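Local coordinates for putative polysaccharide binding proteins (DUF1812) (PDB 3GF8), which probably helps to assemble or anchor fimbriae at the bacterial outer membrane, as a lipoprotein of the FimB/Mfa2 family, at residues F20-N25 with T122-E127; I146-I151 with H183-L188; T248-K253 with Q258-R263; V280-N285 with H289-E294. One frame throughout, in Å; residues are numbered along the deposited sequence.

Contact 1. Residues F20-N25 with T122-E127; sequences FKYDYN and TLWYGE
Tyr-22 and Trp-124 face each other across a gap of 8.7 Å between their CA atoms, too wide for backbone pairing, and side chains alone join the two segments. The indole comes edge-on to the face of the phenol: Trp-124 NE1 lies 3.2 Å above the plane of the Tyr-22 ring, over its centre, and 3.4 Å from Tyr-22 CZ. With the two planes at 68° this is a T-shaped stack, consistent with the indole N-H being directed at the pi face. Trp-124 CD1 follows at 3.7 Å from Tyr-22 CD1. The phenol is swung across to the indole with CG opposite the backbone N (chi1 174°), and its other face carries Asn-25 ND2, 3.9 Å above the centre, an amide nitrogen held by Ala-29 O. Strands 16-21 and 124-133 both pair with strand 139-158, the former parallel and the latter antiparallel, in a protein of the transthyretin-like fimbrillin superfamily; the aromatic pair is buried where segments 20-25 and 122-127 approach. Thr-122 CG2 rests against one face of the indole, 3.4 Å above its plane and toward the rim, and Val-36 and Ala-83 also touch Trp-124. Farther from the stack, Lys-21 NZ makes a salt bridge of 2.8 Å to Asp-23 OD1 and a further hydrogen bond to Asn-144 OD1, while Asn-144 ND2 bonds to Glu-127 OE2.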
# COMPACT_ATOMS: atom_id res chain seq x y z
N PHE A 20 0.86 -9.25 -16.66
CA PHE A 20 0.91 -8.36 -15.49
C PHE A 20 2.34 -8.15 -15.08
O PHE A 20 3.13 -9.11 -15.01
CB PHE A 20 0.15 -8.96 -14.31
CG PHE A 20 -1.30 -9.20 -14.59
CD1 PHE A 20 -1.72 -10.36 -15.23
CD2 PHE A 20 -2.24 -8.25 -14.23
CE1 PHE A 20 -3.07 -10.57 -15.47
CE2 PHE A 20 -3.57 -8.46 -14.48
CZ PHE A 20 -3.98 -9.63 -15.11
N LYS A 21 2.72 -6.91 -14.79
CA LYS A 21 4.09 -6.70 -14.25
C LYS A 21 4.05 -5.90 -12.97
O LYS A 21 3.16 -5.08 -12.79
CB LYS A 21 5.01 -6.04 -15.28
CG LYS A 21 4.64 -4.61 -15.76
CD LYS A 21 5.75 -4.08 -16.70
CE LYS A 21 5.58 -2.66 -17.10
NZ LYS A 21 5.72 -1.78 -15.94
N TYR A 22 5.05 -6.15 -12.11
CA TYR A 22 5.26 -5.42 -10.89
C TYR A 22 6.72 -5.03 -10.79
O TYR A 22 7.49 -5.66 -10.06
CB TYR A 22 4.81 -6.24 -9.64
CG TYR A 22 5.15 -5.56 -8.34
CD1 TYR A 22 4.94 -4.18 -8.15
CD2 TYR A 22 5.75 -6.27 -7.32
CE1 TYR A 22 5.30 -3.56 -6.92
CE2 TYR A 22 6.09 -5.66 -6.12
CZ TYR A 22 5.89 -4.31 -5.93
OH TYR A 22 6.26 -3.76 -4.71
N ASP A 23 7.08 -3.97 -11.53
CA ASP A 23 8.43 -3.45 -11.50
C ASP A 23 8.49 -2.07 -10.90
O ASP A 23 9.59 -1.51 -10.71
CB ASP A 23 9.08 -3.45 -12.89
CG ASP A 23 8.34 -2.56 -13.92
OD1 ASP A 23 7.33 -1.91 -13.61
OD2 ASP A 23 8.77 -2.56 -15.08
N TYR A 24 7.32 -1.51 -10.56
CA TYR A 24 7.29 -0.19 -9.87
C TYR A 24 7.64 -0.33 -8.35
O TYR A 24 6.81 -0.16 -7.46
CB TYR A 24 5.94 0.49 -10.12
CG TYR A 24 5.95 1.99 -9.99
CD1 TYR A 24 6.70 2.77 -10.85
CD2 TYR A 24 5.19 2.62 -9.04
CE1 TYR A 24 6.70 4.14 -10.74
CE2 TYR A 24 5.19 4.00 -8.92
CZ TYR A 24 5.94 4.75 -9.78
OH TYR A 24 5.95 6.13 -9.67
N ASN A 25 8.91 -0.62 -8.09
CA ASN A 25 9.40 -0.87 -6.74
C ASN A 25 10.82 -0.32 -6.60
O ASN A 25 11.35 0.19 -7.58
CB ASN A 25 9.37 -2.37 -6.43
CG ASN A 25 10.06 -3.21 -7.47
OD1 ASN A 25 11.25 -3.04 -7.75
ND2 ASN A 25 9.31 -4.13 -8.07
N THR A 122 -1.27 -8.47 0.75
CA THR A 122 -0.73 -7.36 -0.01
C THR A 122 -1.61 -7.12 -1.21
O THR A 122 -2.06 -8.07 -1.89
CB THR A 122 0.71 -7.63 -0.43
OG1 THR A 122 1.51 -7.69 0.75
CG2 THR A 122 1.25 -6.52 -1.37
N LEU A 123 -1.87 -5.82 -1.41
CA LEU A 123 -2.78 -5.35 -2.42
C LEU A 123 -2.03 -4.54 -3.50
O LEU A 123 -1.26 -3.64 -3.16
CB LEU A 123 -3.83 -4.45 -1.77
CG LEU A 123 -4.90 -3.94 -2.73
CD1 LEU A 123 -5.77 -5.11 -3.18
CD2 LEU A 123 -5.71 -2.85 -2.04
N TRP A 124 -2.26 -4.89 -4.77
CA TRP A 124 -1.73 -4.11 -5.90
C TRP A 124 -2.85 -3.58 -6.79
O TRP A 124 -3.86 -4.27 -7.02
CB TRP A 124 -0.79 -4.94 -6.80
CG TRP A 124 0.51 -5.39 -6.21
CD1 TRP A 124 1.72 -4.77 -6.33
CD2 TRP A 124 0.75 -6.58 -5.45
NE1 TRP A 124 2.69 -5.49 -5.68
CE2 TRP A 124 2.13 -6.61 -5.12
CE3 TRP A 124 -0.06 -7.63 -4.99
CZ2 TRP A 124 2.70 -7.63 -4.35
CZ3 TRP A 124 0.52 -8.65 -4.23
CH2 TRP A 124 1.89 -8.64 -3.93
N TYR A 125 -2.65 -2.36 -7.30
CA TYR A 125 -3.57 -1.70 -8.22
C TYR A 125 -3.01 -1.81 -9.64
O TYR A 125 -1.83 -1.60 -9.87
CB TYR A 125 -3.74 -0.24 -7.82
CG TYR A 125 -4.47 0.56 -8.86
CD1 TYR A 125 -5.85 0.46 -9.00
CD2 TYR A 125 -3.78 1.42 -9.72
CE1 TYR A 125 -6.53 1.19 -9.96
CE2 TYR A 125 -4.45 2.17 -10.68
CZ TYR A 125 -5.83 2.04 -10.82
OH TYR A 125 -6.49 2.75 -11.78
N GLY A 126 -3.88 -2.20 -10.57
CA GLY A 126 -3.49 -2.37 -11.96
C GLY A 126 -4.03 -1.20 -12.71
O GLY A 126 -5.24 -1.05 -12.79
N GLU A 127 -3.14 -0.39 -13.27
CA GLU A 127 -3.56 0.86 -13.91
C GLU A 127 -4.42 0.60 -15.16
O GLU A 127 -4.31 -0.48 -15.82
CB GLU A 127 -2.34 1.71 -14.29
CG GLU A 127 -1.29 1.79 -13.19
CD GLU A 127 -0.19 2.77 -13.53
OE1 GLU A 127 -0.46 3.97 -13.50
OE2 GLU A 127 0.95 2.34 -13.80

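Contact 2. Residues I146-I151 with H183-L188; sequences IRDTKI and HDNSLL
Asp-148 and Asn-185 meet with their flat ends in nearly one plane in a buried place, where a break in strand 139-158 faces the loop after strand 180-182, a loop shaped by an Asx turn at Asp-184. The two side chains come from opposite directions, the carboxylate and amide planes only 12° apart. Asn-185 ND2 donates to Asp-148 OD1 at 2.9 Å, with an N-H...O angle of 158°. The acceptor uses its syn lone pair, and it sits in the plane of the donating amide. Asp-148 OD2 lies 2.5 Å from Asn-185 OD1. Asn-185 has a left-handed backbone, and its CG, roughly anti to N (chi1 -150°), points the amide across. Tyr-125 and Trp-82 touch both side chains, and Arg-216 adds a long, weak ion pair to Asp-148 OD1 and a weak bond to Asn-185 O. Ile-146 closes one flank, its CG2 4.2 Å from Asn-185 ND2.

The break in the strand is itself tied down by side chains. Arg-147 NE bonds to Thr-149 O at 3.0 Å, tilted from the carbonyl plane, and Lys-150 NZ donates to Arg-147 O from above its carbonyl plane at 3.1 Å, with Leu-261 O, Gln-264 O and Ser-265 OG also within hydrogen-bonding distance, so its three hydrogens must be shared among them. In the loop, Asp-184 OD1 takes two donors from a single residue: Ser-186 N at 3.0 Å completes the Asx turn, and Ser-186 OG arrives on the syn side of the carboxylate.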
# COMPACT_ATOMS: atom_id res chain seq x y z
N ILE A 146 0.87 -1.39 -9.04
CA ILE A 146 1.36 -0.46 -8.02
C ILE A 146 0.95 -0.96 -6.65
O ILE A 146 -0.25 -1.21 -6.40
CB ILE A 146 0.74 0.93 -8.27
CG1 ILE A 146 1.24 1.49 -9.62
CG2 ILE A 146 1.06 1.90 -7.12
CD1 ILE A 146 0.62 2.76 -9.96
N ARG A 147 1.91 -1.07 -5.73
CA ARG A 147 1.63 -1.61 -4.43
C ARG A 147 0.98 -0.57 -3.58
O ARG A 147 1.47 0.56 -3.49
CB ARG A 147 2.88 -2.15 -3.74
CG ARG A 147 2.55 -2.87 -2.47
CD ARG A 147 3.69 -3.76 -1.96
NE ARG A 147 3.53 -4.01 -0.53
CZ ARG A 147 4.35 -4.75 0.20
NH1 ARG A 147 5.43 -5.31 -0.33
NH2 ARG A 147 4.10 -4.93 1.48
N ASP A 148 -0.14 -0.96 -2.96
CA ASP A 148 -0.96 -0.02 -2.20
C ASP A 148 -0.85 -0.19 -0.68
O ASP A 148 -1.13 0.75 0.10
CB ASP A 148 -2.44 -0.18 -2.61
CG ASP A 148 -2.81 0.63 -3.85
OD1 ASP A 148 -1.99 1.40 -4.38
OD2 ASP A 148 -3.97 0.49 -4.28
N THR A 149 -0.49 -1.39 -0.24
CA THR A 149 -0.36 -1.68 1.17
C THR A 149 1.10 -1.49 1.58
O THR A 149 2.03 -1.84 0.83
CB THR A 149 -0.88 -3.07 1.50
OG1 THR A 149 -0.35 -4.01 0.58
CG2 THR A 149 -2.41 -3.09 1.44
N LYS A 150 1.29 -0.91 2.77
CA LYS A 150 2.60 -0.48 3.22
C LYS A 150 2.89 -1.06 4.62
O LYS A 150 2.10 -0.92 5.57
CB LYS A 150 2.64 1.05 3.22
CG LYS A 150 2.28 1.67 1.89
CD LYS A 150 3.36 1.38 0.79
CE LYS A 150 2.78 1.46 -0.62
NZ LYS A 150 3.85 1.41 -1.70
N ILE A 151 4.02 -1.72 4.75
CA ILE A 151 4.40 -2.36 5.98
C ILE A 151 5.48 -1.48 6.60
O ILE A 151 6.37 -0.99 5.91
CB ILE A 151 4.85 -3.79 5.72
CG1 ILE A 151 3.64 -4.60 5.20
CG2 ILE A 151 5.44 -4.39 6.99
CD1 ILE A 151 3.91 -6.01 4.91
N HIS A 183 -11.53 3.43 -8.66
CA HIS A 183 -11.03 2.69 -9.84
C HIS A 183 -9.73 3.26 -10.41
O HIS A 183 -9.02 2.58 -11.18
CB HIS A 183 -12.08 2.75 -10.96
CG HIS A 183 -12.19 4.11 -11.56
ND1 HIS A 183 -12.96 5.11 -11.00
CD2 HIS A 183 -11.57 4.65 -12.63
CE1 HIS A 183 -12.84 6.20 -11.73
NE2 HIS A 183 -12.00 5.95 -12.72
N ASP A 184 -9.45 4.52 -10.08
CA ASP A 184 -8.21 5.20 -10.45
C ASP A 184 -7.12 5.15 -9.35
O ASP A 184 -6.09 5.82 -9.47
CB ASP A 184 -8.50 6.67 -10.85
CG ASP A 184 -9.05 7.52 -9.69
OD1 ASP A 184 -9.30 7.03 -8.56
OD2 ASP A 184 -9.21 8.72 -9.89
N ASN A 185 -7.36 4.37 -8.30
CA ASN A 185 -6.45 4.21 -7.15
C ASN A 185 -6.45 5.43 -6.21
O ASN A 185 -5.62 5.53 -5.32
CB ASN A 185 -5.01 3.85 -7.60
CG ASN A 185 -4.24 3.00 -6.56
OD1 ASN A 185 -4.83 2.21 -5.82
ND2 ASN A 185 -2.93 3.17 -6.51
N SER A 186 -7.40 6.36 -6.37
CA SER A 186 -7.42 7.52 -5.50
C SER A 186 -8.20 7.24 -4.23
O SER A 186 -9.09 6.38 -4.18
CB SER A 186 -8.01 8.74 -6.23
OG SER A 186 -9.40 8.53 -6.52
N LEU A 187 -7.84 7.97 -3.19
CA LEU A 187 -8.52 7.82 -1.91
C LEU A 187 -9.90 8.48 -1.96
O LEU A 187 -10.02 9.68 -2.15
CB LEU A 187 -7.68 8.41 -0.78
CG LEU A 187 -6.51 7.60 -0.20
CD1 LEU A 187 -5.58 7.18 -1.26
CD2 LEU A 187 -5.80 8.48 0.82
N LEU A 188 -10.93 7.66 -1.83
CA LEU A 188 -12.30 8.13 -1.69
C LEU A 188 -12.54 8.60 -0.27
O LEU A 188 -11.75 8.31 0.64
CB LEU A 188 -13.28 7.00 -2.05
CG LEU A 188 -13.07 6.37 -3.42
CD1 LEU A 188 -14.11 5.27 -3.75
CD2 LEU A 188 -13.09 7.46 -4.51

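Contact 3. Residues T248-K253 with Q258-R263; sequences TNAEGK and QEYLDR
Tyr-260 is the residue of helix 257-263 that meets the loop 248-253; its ring face lies against Ala-250 and its hydroxyl end meets Glu-251. Two residues earlier, Gln-258 sends NE2 to Asp-262 OD1, at 2.9 Å and from above the carboxylate plane. Glu-259 offers OE2 as the mate for Arg-263. Next comes Tyr-260, whose CG stands opposite the backbone N (chi1 175°), a turn that carries the ring out from the helix and over to the loop. Ala-250 CA sits 3.7 Å from the ring centroid, 11° off the normal, in a CH-pi contact; Ala-250 CB adds an approach of 3.7 Å to Tyr-260 CG. At the far end, Tyr-260 OH donates to Glu-251 OE2 at 2.5 Å, meeting the anti lone pair, with the carboxylate turned at 85° to the ring. The same oxygen also accepts from Asn-285 ND2 and Gln-264 NE2, so three donors fix it. A leucine here would probably leave Glu-251 OE2 without its hydroxyl donor and strip the flat face from under Ala-250. Asp-262 OD1 gains a salt bridge from Arg-216 NH2. Last, Arg-263 grips Glu-259 OE2 side-on, through NE at 3.0 Å and NH2 at 3.2 Å, while its NH1 reaches Asn-25 O. The loop takes left-handed backbone angles at Ala-250, Glu-251 and Gly-252, with Lys-253 N bonded to Ala-250 O, making the tight type I' turn by which the link between two short helices folds back onto the second.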
# COMPACT_ATOMS: atom_id res chain seq x y z
N THR A 248 13.05 12.89 3.76
CA THR A 248 14.18 12.00 3.54
C THR A 248 14.61 12.12 2.10
O THR A 248 14.05 12.92 1.33
CB THR A 248 13.87 10.55 3.91
OG1 THR A 248 12.85 10.04 3.06
CG2 THR A 248 13.45 10.45 5.38
N ASN A 249 15.58 11.31 1.71
CA ASN A 249 16.13 11.37 0.35
C ASN A 249 15.64 10.28 -0.60
O ASN A 249 16.31 9.95 -1.59
CB ASN A 249 17.67 11.29 0.45
CG ASN A 249 18.18 10.01 1.20
OD1 ASN A 249 17.43 9.32 1.96
ND2 ASN A 249 19.46 9.69 1.00
N ALA A 250 14.49 9.68 -0.29
CA ALA A 250 14.00 8.50 -1.06
C ALA A 250 15.13 7.46 -1.17
O ALA A 250 15.42 6.89 -2.24
CB ALA A 250 13.51 8.92 -2.42
N GLU A 251 15.79 7.25 -0.05
CA GLU A 251 16.83 6.24 0.07
C GLU A 251 17.94 6.43 -0.95
O GLU A 251 18.50 5.49 -1.47
CB GLU A 251 16.20 4.84 0.01
CG GLU A 251 15.20 4.63 1.17
CD GLU A 251 14.59 3.24 1.19
OE1 GLU A 251 15.32 2.28 0.87
OE2 GLU A 251 13.38 3.13 1.53
N GLY A 252 18.25 7.69 -1.22
CA GLY A 252 19.37 8.03 -2.08
C GLY A 252 18.98 8.10 -3.52
O GLY A 252 19.83 8.29 -4.37
N LYS A 253 17.69 7.94 -3.83
CA LYS A 253 17.28 7.98 -5.22
C LYS A 253 16.72 9.33 -5.58
O LYS A 253 16.51 10.19 -4.71
CB LYS A 253 16.30 6.85 -5.53
CG LYS A 253 16.91 5.49 -5.19
CD LYS A 253 16.59 4.44 -6.25
CE LYS A 253 16.77 3.02 -5.73
NZ LYS A 253 18.19 2.73 -5.46
N GLN A 258 5.80 11.13 -3.97
CA GLN A 258 4.77 10.12 -4.27
C GLN A 258 5.37 8.88 -4.90
O GLN A 258 4.91 7.77 -4.66
CB GLN A 258 3.68 10.65 -5.19
CG GLN A 258 2.49 9.64 -5.33
CD GLN A 258 1.84 9.33 -3.98
OE1 GLN A 258 1.38 10.24 -3.31
NE2 GLN A 258 1.86 8.06 -3.56
N GLU A 259 6.39 9.08 -5.71
CA GLU A 259 7.03 7.98 -6.36
C GLU A 259 7.77 7.11 -5.38
O GLU A 259 7.72 5.89 -5.50
CB GLU A 259 7.98 8.46 -7.45
CG GLU A 259 8.60 7.28 -8.19
CD GLU A 259 9.29 7.68 -9.49
OE1 GLU A 259 9.36 8.91 -9.80
OE2 GLU A 259 9.76 6.75 -10.18
N TYR A 260 8.44 7.73 -4.40
CA TYR A 260 9.08 6.97 -3.33
C TYR A 260 8.03 6.22 -2.50
O TYR A 260 8.16 5.03 -2.23
CB TYR A 260 9.88 7.88 -2.43
CG TYR A 260 10.47 7.17 -1.25
CD1 TYR A 260 11.30 6.07 -1.41
CD2 TYR A 260 10.23 7.62 0.05
CE1 TYR A 260 11.85 5.44 -0.31
CE2 TYR A 260 10.81 7.01 1.14
CZ TYR A 260 11.61 5.91 0.95
OH TYR A 260 12.16 5.30 2.03
N LEU A 261 6.98 6.93 -2.12
CA LEU A 261 5.90 6.30 -1.34
C LEU A 261 5.25 5.10 -2.06
O LEU A 261 4.88 4.10 -1.42
CB LEU A 261 4.85 7.34 -0.98
CG LEU A 261 5.32 8.45 -0.04
CD1 LEU A 261 4.12 9.42 0.24
CD2 LEU A 261 5.93 7.88 1.23
N ASP A 262 5.13 5.18 -3.38
CA ASP A 262 4.53 4.08 -4.15
C ASP A 262 5.50 2.96 -4.34
O ASP A 262 5.13 1.77 -4.21
CB ASP A 262 4.08 4.53 -5.53
CG ASP A 262 2.87 5.42 -5.50
OD1 ASP A 262 2.05 5.32 -4.57
OD2 ASP A 262 2.75 6.23 -6.43
N ARG A 263 6.73 3.32 -4.65
CA ARG A 263 7.73 2.30 -4.97
C ARG A 263 8.20 1.51 -3.77
O ARG A 263 8.47 0.32 -3.87
CB ARG A 263 8.96 2.93 -5.62
CG ARG A 263 8.88 3.06 -7.12
CD ARG A 263 10.25 3.51 -7.62
NE ARG A 263 10.18 3.99 -8.99
CZ ARG A 263 10.25 3.22 -10.07
NH1 ARG A 263 10.41 1.90 -9.99
NH2 ARG A 263 10.17 3.80 -11.25

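Contact 4. Residues V280-N285 with H289-E294; sequences VQIVVN and HRIQEE
Val-280 O is gripped by two donors from segment 289-294: Ile-291 N, at 2.9 Å and almost perfectly straight (179°), and, more weakly, Arg-290 NH1 at 3.1 Å. The arginine bends at chi2 (77°) to fold back over the strand, where Val-280 CG1 lies over one face of the guanidinium, 3.6 Å from Arg-290 NH1. Strands 279-284 and 287-290 form an antiparallel beta hairpin. Ile-282 and His-289 are its hydrogen-bonded pair, joined both ways by Ile-282 N to His-289 O and His-289 N to Ile-282 O, each 2.9 Å. Gln-281 and Arg-290 form the neighbouring non-hydrogen-bonded pair, with their side chains on the other face. On the far side of strand 279-284, Val-280 and Gln-281 make a classic beta bulge opposite Phe-272. Ile-282 packs CD1 against Ile-291 CD1 at 4.0 Å, and Tyr-244 of helix 241-246 touches both. An alanine in place of Ile-282 would probably open a gap beside Ile-291 and Tyr-244. The hairpin is thus two-sided: backbone bonds set its register, isoleucines bury one face against a helix, and the arginine, on the other, more exposed face, lies along Val-280.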
# COMPACT_ATOMS: atom_id res chain seq x y z
N VAL A 280 15.14 13.26 17.67
CA VAL A 280 16.40 13.91 17.36
C VAL A 280 16.83 13.51 15.96
O VAL A 280 17.23 14.36 15.13
CB VAL A 280 17.46 13.60 18.39
CG1 VAL A 280 18.77 14.26 17.98
CG2 VAL A 280 16.97 14.10 19.75
N GLN A 281 16.72 12.22 15.69
CA GLN A 281 17.01 11.70 14.37
C GLN A 281 16.23 10.44 14.15
O GLN A 281 15.83 9.79 15.12
CB GLN A 281 18.51 11.43 14.22
CG GLN A 281 19.08 10.54 15.29
CD GLN A 281 20.41 9.90 14.89
OE1 GLN A 281 21.36 10.59 14.46
NE2 GLN A 281 20.50 8.57 15.05
N ILE A 282 16.01 10.12 12.88
CA ILE A 282 15.44 8.86 12.48
C ILE A 282 16.37 8.09 11.55
O ILE A 282 17.24 8.66 10.88
CB ILE A 282 14.04 9.04 11.81
CG1 ILE A 282 14.17 9.69 10.43
CG2 ILE A 282 13.16 9.86 12.71
CD1 ILE A 282 12.88 10.19 9.86
N VAL A 283 16.17 6.79 11.47
CA VAL A 283 16.87 6.00 10.52
C VAL A 283 15.79 5.30 9.76
O VAL A 283 14.98 4.58 10.35
CB VAL A 283 17.81 5.06 11.18
CG1 VAL A 283 18.54 4.11 10.12
CG2 VAL A 283 18.82 5.83 11.94
N VAL A 284 15.74 5.55 8.45
CA VAL A 284 14.77 4.92 7.56
C VAL A 284 15.53 3.99 6.64
O VAL A 284 16.34 4.44 5.85
CB VAL A 284 13.99 5.94 6.75
CG1 VAL A 284 12.91 5.25 5.85
CG2 VAL A 284 13.39 6.98 7.68
N ASN A 285 15.28 2.70 6.78
CA ASN A 285 15.98 1.69 5.99
C ASN A 285 17.49 1.99 5.88
O ASN A 285 18.07 2.00 4.80
CB ASN A 285 15.32 1.57 4.61
CG ASN A 285 13.88 1.07 4.67
OD1 ASN A 285 13.50 0.42 5.64
ND2 ASN A 285 13.05 1.37 3.63
N HIS A 289 18.73 10.48 9.25
CA HIS A 289 18.25 11.86 9.04
C HIS A 289 18.00 12.62 10.37
O HIS A 289 17.21 12.17 11.21
CB HIS A 289 16.95 11.85 8.25
CG HIS A 289 17.04 11.10 6.96
ND1 HIS A 289 17.74 11.58 5.87
CD2 HIS A 289 16.53 9.90 6.58
CE1 HIS A 289 17.65 10.71 4.88
NE2 HIS A 289 16.93 9.68 5.29
N ARG A 290 18.72 13.73 10.55
CA ARG A 290 18.47 14.68 11.65
C ARG A 290 17.08 15.31 11.48
O ARG A 290 16.68 15.64 10.38
CB ARG A 290 19.52 15.79 11.64
CG ARG A 290 19.47 16.78 12.84
CD ARG A 290 20.08 16.12 14.08
NE ARG A 290 20.33 17.01 15.22
CZ ARG A 290 19.41 17.49 16.06
NH1 ARG A 290 18.12 17.18 15.89
NH2 ARG A 290 19.77 18.28 17.09
N ILE A 291 16.33 15.44 12.57
CA ILE A 291 15.04 16.09 12.46
C ILE A 291 15.27 17.49 12.96
O ILE A 291 15.80 17.68 14.04
CB ILE A 291 13.94 15.40 13.24
CG1 ILE A 291 13.79 13.96 12.74
CG2 ILE A 291 12.62 16.18 13.07
CD1 ILE A 291 13.04 13.84 11.39
N GLN A 292 14.93 18.47 12.15
CA GLN A 292 15.06 19.87 12.59
C GLN A 292 13.90 20.18 13.53
O GLN A 292 12.73 19.98 13.18
CB GLN A 292 15.08 20.86 11.41
CG GLN A 292 16.24 20.68 10.44
CD GLN A 292 17.60 20.69 11.14
OE1 GLN A 292 17.86 21.55 11.97
NE2 GLN A 292 18.46 19.73 10.79
N GLU A 293 14.24 20.65 14.72
CA GLU A 293 13.25 20.89 15.78
C GLU A 293 11.99 21.64 15.30
O GLU A 293 10.86 21.26 15.63
CB GLU A 293 13.89 21.61 16.97
CG GLU A 293 13.32 21.14 18.28
CD GLU A 293 14.00 21.74 19.48
OE1 GLU A 293 15.20 22.12 19.40
OE2 GLU A 293 13.30 21.79 20.52
N GLU A 294 12.19 22.64 14.45
CA GLU A 294 11.08 23.43 13.89
C GLU A 294 10.16 22.56 13.02
O GLU A 294 9.01 22.91 12.80
CB GLU A 294 11.59 24.64 13.08
CG GLU A 294 12.55 25.60 13.84
CD GLU A 294 13.99 25.05 14.07
OE1 GLU A 294 14.32 23.96 13.54
OE2 GLU A 294 14.79 25.71 14.77

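Along the chain the four contacts come in series, contact 4 last. Contacts 1 and 2, with centres about 10 Å apart, lie on neighbouring strands, 124-133 and 139-158 respectively, and Tyr-125 OH bonds to His-183 O between them. The centre of contact 3 lies about 17 Å from that of contact 1 and about 16 Å from that of contact 2, yet its helix 257-263 touches both: Arg-263 NH1 meets Asn-25 O, and Lys-150 NZ meets Leu-261 O. Contact 4, about 30 Å from contact 1 between centres, is joined to contact 3 through Glu-251 and Asn-285. The helix and its preceding loop thus connect the early strands to the C-terminal hairpin.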